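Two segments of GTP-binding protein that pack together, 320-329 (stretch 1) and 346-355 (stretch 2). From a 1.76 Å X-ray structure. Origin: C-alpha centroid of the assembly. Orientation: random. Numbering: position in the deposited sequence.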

# COMPACT_ATOMS: atom_id res chain seq x y z
N GLY A 320 22.22 17.27 4.66
CA GLY A 320 22.35 18.72 4.55
C GLY A 320 21.10 19.46 5.02
O GLY A 320 21.02 20.70 4.91
N PHE A 321 20.13 18.72 5.53
CA PHE A 321 18.88 19.29 6.02
C PHE A 321 19.12 20.15 7.24
O PHE A 321 19.69 19.70 8.22
CB PHE A 321 17.87 18.20 6.41
CG PHE A 321 16.53 18.73 6.85
CD1 PHE A 321 15.54 19.04 5.92
CD2 PHE A 321 16.26 18.94 8.20
CE1 PHE A 321 14.30 19.56 6.33
CE2 PHE A 321 15.03 19.45 8.62
CZ PHE A 321 14.05 19.77 7.68
N ILE A 322 18.66 21.39 7.17
CA ILE A 322 18.78 22.32 8.28
C ILE A 322 17.36 22.57 8.78
O ILE A 322 17.07 22.43 9.97
CB ILE A 322 19.40 23.64 7.84
CG1 ILE A 322 20.68 23.38 7.05
CG2 ILE A 322 19.69 24.51 9.06
CD1 ILE A 322 21.31 24.62 6.51
N ARG A 323 16.48 22.92 7.85
CA ARG A 323 15.07 23.18 8.13
C ARG A 323 14.29 23.24 6.81
O ARG A 323 14.89 23.24 5.73
CB ARG A 323 14.92 24.51 8.87
CG ARG A 323 15.44 25.69 8.09
CD ARG A 323 15.21 27.00 8.84
NE ARG A 323 15.57 28.16 8.03
CZ ARG A 323 15.26 29.41 8.34
NH1 ARG A 323 14.58 29.67 9.45
NH2 ARG A 323 15.63 30.41 7.54
N ALA A 324 12.97 23.27 6.90
CA ALA A 324 12.15 23.34 5.69
C ALA A 324 10.86 24.13 5.87
O ALA A 324 10.27 24.13 6.95
CB ALA A 324 11.82 21.92 5.19
N GLU A 325 10.43 24.82 4.82
CA GLU A 325 9.19 25.57 4.86
C GLU A 325 8.12 24.51 4.62
O GLU A 325 8.27 23.66 3.73
CB GLU A 325 9.16 26.60 3.73
CG GLU A 325 10.33 27.60 3.72
CD GLU A 325 10.50 28.27 2.36
OE1 GLU A 325 9.51 28.81 1.82
OE2 GLU A 325 11.63 28.26 1.83
N VAL A 326 7.05 24.56 5.40
CA VAL A 326 5.97 23.59 5.29
C VAL A 326 4.63 24.30 5.40
O VAL A 326 4.45 25.18 6.24
CB VAL A 326 6.03 22.56 6.44
CG1 VAL A 326 4.90 21.53 6.29
CG2 VAL A 326 7.39 21.91 6.48
N ILE A 327 3.68 23.88 4.57
CA ILE A 327 2.35 24.46 4.60
C ILE A 327 1.40 23.47 3.94
O ILE A 327 1.75 22.84 2.94
CB ILE A 327 2.30 25.83 3.84
CG1 ILE A 327 0.87 26.38 3.83
CG2 ILE A 327 2.83 25.65 2.40
CD1 ILE A 327 0.73 27.73 3.11
N PRO A 328 0.21 23.27 4.53
CA PRO A 328 -0.82 22.36 4.00
C PRO A 328 -1.16 22.83 2.59
O PRO A 328 -1.28 24.03 2.35
CB PRO A 328 -1.98 22.57 4.94
CG PRO A 328 -1.31 22.91 6.24
CD PRO A 328 -0.18 23.80 5.84
N TRP A 329 -1.32 21.90 1.66
CA TRP A 329 -1.59 22.30 0.29
C TRP A 329 -2.79 23.23 0.15
O TRP A 329 -2.77 24.13 -0.68
CB TRP A 329 -1.82 21.06 -0.59
CG TRP A 329 -3.16 20.43 -0.33
CD1 TRP A 329 -3.46 19.55 0.68
CD2 TRP A 329 -4.38 20.68 -1.02
NE1 TRP A 329 -4.80 19.25 0.66
CE2 TRP A 329 -5.39 19.93 -0.37
CE3 TRP A 329 -4.74 21.48 -2.12
CZ2 TRP A 329 -6.72 19.95 -0.79
CZ3 TRP A 329 -6.08 21.50 -2.53
CH2 TRP A 329 -7.04 20.74 -1.86
N TRP A 346 1.29 31.75 6.96
CA TRP A 346 0.84 30.36 6.92
C TRP A 346 1.97 29.39 6.62
O TRP A 346 1.78 28.16 6.68
CB TRP A 346 -0.27 30.19 5.88
CG TRP A 346 -1.58 30.82 6.27
CD1 TRP A 346 -1.95 31.24 7.51
CD2 TRP A 346 -2.71 31.05 5.42
NE1 TRP A 346 -3.24 31.72 7.49
CE2 TRP A 346 -3.73 31.61 6.22
CE3 TRP A 346 -2.96 30.84 4.06
CZ2 TRP A 346 -4.98 31.96 5.70
CZ3 TRP A 346 -4.21 31.19 3.54
CH2 TRP A 346 -5.20 31.74 4.36
N VAL A 347 3.15 29.91 6.29
CA VAL A 347 4.28 29.06 5.98
C VAL A 347 5.12 28.82 7.23
O VAL A 347 5.61 29.76 7.85
CB VAL A 347 5.17 29.67 4.89
CG1 VAL A 347 6.45 28.85 4.72
CG2 VAL A 347 4.39 29.73 3.56
N ARG A 348 5.27 27.55 7.59
CA ARG A 348 6.04 27.18 8.78
C ARG A 348 7.47 26.74 8.47
O ARG A 348 7.77 26.24 7.39
CB ARG A 348 5.33 26.04 9.53
CG ARG A 348 4.22 26.50 10.47
CD ARG A 348 3.06 25.52 10.49
NE ARG A 348 3.48 24.12 10.57
CZ ARG A 348 2.96 23.15 9.81
NH1 ARG A 348 2.02 23.44 8.93
NH2 ARG A 348 3.39 21.89 9.92
N LEU A 349 8.35 26.98 9.43
CA LEU A 349 9.73 26.55 9.28
C LEU A 349 9.81 25.39 10.27
O LEU A 349 9.67 25.58 11.48
CB LEU A 349 10.69 27.69 9.68
CG LEU A 349 10.72 28.88 8.71
CD1 LEU A 349 11.64 29.97 9.24
CD2 LEU A 349 11.19 28.41 7.33
N GLU A 350 9.97 24.18 9.74
CA GLU A 350 10.02 22.99 10.58
C GLU A 350 11.41 22.39 10.60
O GLU A 350 12.16 22.48 9.62
CB GLU A 350 9.02 21.94 10.07
CG GLU A 350 7.57 22.38 10.12
CD GLU A 350 7.00 22.42 11.54
OE1 GLU A 350 5.77 22.65 11.67
OE2 GLU A 350 7.76 22.23 12.51
N GLY A 351 11.75 21.76 11.73
CA GLY A 351 13.06 21.17 11.88
C GLY A 351 13.12 19.67 11.64
O GLY A 351 12.19 19.08 11.08
N LYS A 352 14.20 19.06 12.11
CA LYS A 352 14.44 17.62 11.94
C LYS A 352 13.50 16.70 12.72
O LYS A 352 13.44 15.50 12.44
CB LYS A 352 15.90 17.31 12.31
CG LYS A 352 16.89 18.33 11.72
CD LYS A 352 18.33 18.04 12.10
CE LYS A 352 19.19 19.30 11.96
NZ LYS A 352 19.01 19.99 10.65
N ASP A 353 12.76 17.25 13.67
CA ASP A 353 11.84 16.48 14.51
C ASP A 353 10.41 16.44 13.96
O ASP A 353 9.55 15.72 14.47
CB ASP A 353 11.78 17.13 15.88
CG ASP A 353 11.30 18.59 15.81
OD1 ASP A 353 11.95 19.40 15.10
OD2 ASP A 353 10.28 18.92 16.45
N TYR A 354 10.15 17.24 12.93
CA TYR A 354 8.81 17.33 12.35
C TYR A 354 8.37 16.09 11.56
O TYR A 354 9.06 15.67 10.64
CB TYR A 354 8.73 18.55 11.43
CG TYR A 354 7.40 18.69 10.77
CD1 TYR A 354 6.25 18.96 11.52
CD2 TYR A 354 7.26 18.54 9.38
CE1 TYR A 354 5.01 19.07 10.92
CE2 TYR A 354 6.01 18.64 8.77
CZ TYR A 354 4.89 18.91 9.55
OH TYR A 354 3.65 19.02 8.97
N GLU A 355 7.23 15.52 11.94
CA GLU A 355 6.68 14.37 11.22
C GLU A 355 5.79 14.93 10.10
O GLU A 355 4.84 15.68 10.36
CB GLU A 355 5.86 13.48 12.16
CG GLU A 355 6.73 12.46 12.91
CD GLU A 355 6.01 11.77 14.06
OE1 GLU A 355 4.85 11.35 13.88
OE2 GLU A 355 6.62 11.64 15.14

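Stretch 2 enters the contact at W346, before its strand begins. The indole leads away from stretch 1, so the residue contributes mainly its base: W346 CB lies 3.8 Å from I327 CD1, and W346 O sits 3.5 Å from I327 CG1. The extended I327 side chain (t, t) is what reaches this far. V347 adds a looser apolar touch on the same residue, V347 CG2 to I327 CD1 at 4.2 Å, while its CG1 packs 3.7 Å from E325 CB.

At R348 the antiparallel pairing takes hold. R348 and V326 form a hydrogen-bonded pair, closed in both directions: V326 N donates to R348 O at 2.7 Å, and R348 N donates to V326 O at 2.8 Å. The side chain then turns to work within its own stretch. R348 NE makes a salt bridge to E350 OE1 at 2.9 Å, R348 NH2 bonds the same oxygen at 3.1 Å, and a weak hydrogen bond runs from R348 NH2 to Y354 OH at 3.0 Å. Thus held, the guanidinium has V326 O over one face and P328 CD at its edge, 3.8 Å from R348 NH1.

L349 pairs with E325 at the non-hydrogen-bonded position, where the CA atoms close to 4.6 Å. Here CA-H...O contacts accompany the regular ladder: E325 CA to R348 O at 3.0 Å and L349 CA to A324 O at 3.4 Å. The leucine side chain shares a sheet face with E325, its CD2 3.8 Å from E325 CG, and CD2 also lies over one face of the R323 guanidinium.

E350 repeats the two-way pairing, now with A324: A324 N to E350 O at 2.9 Å and E350 N to A324 O at 2.8 Å. Its side chain joins those of R348, A324 and V326 on the other face of the sheet, and E350 CG packs 3.7 Å from V326 CG2. One glutamate therefore serves twice, with methylene packing across the strands and a carboxylate that anchors R348.

G351 opens a type I turn ending at Y354. The edge of the F321 ring meets its backbone, F321 CE2 to G351 C at 3.6 Å; a CB here would be crowded by D353 OD1. K352 then bends its tip back to stretch 1, where K352 NZ donates to F321 O at 2.5 Å and to I322 O at 3.2 Å, while K352 CG lies 3.6 Å from F321 CD2. Past the turn, Y354 points toward stretch 1, and Y354 CE2 rests 4.0 Å from V326 CG1.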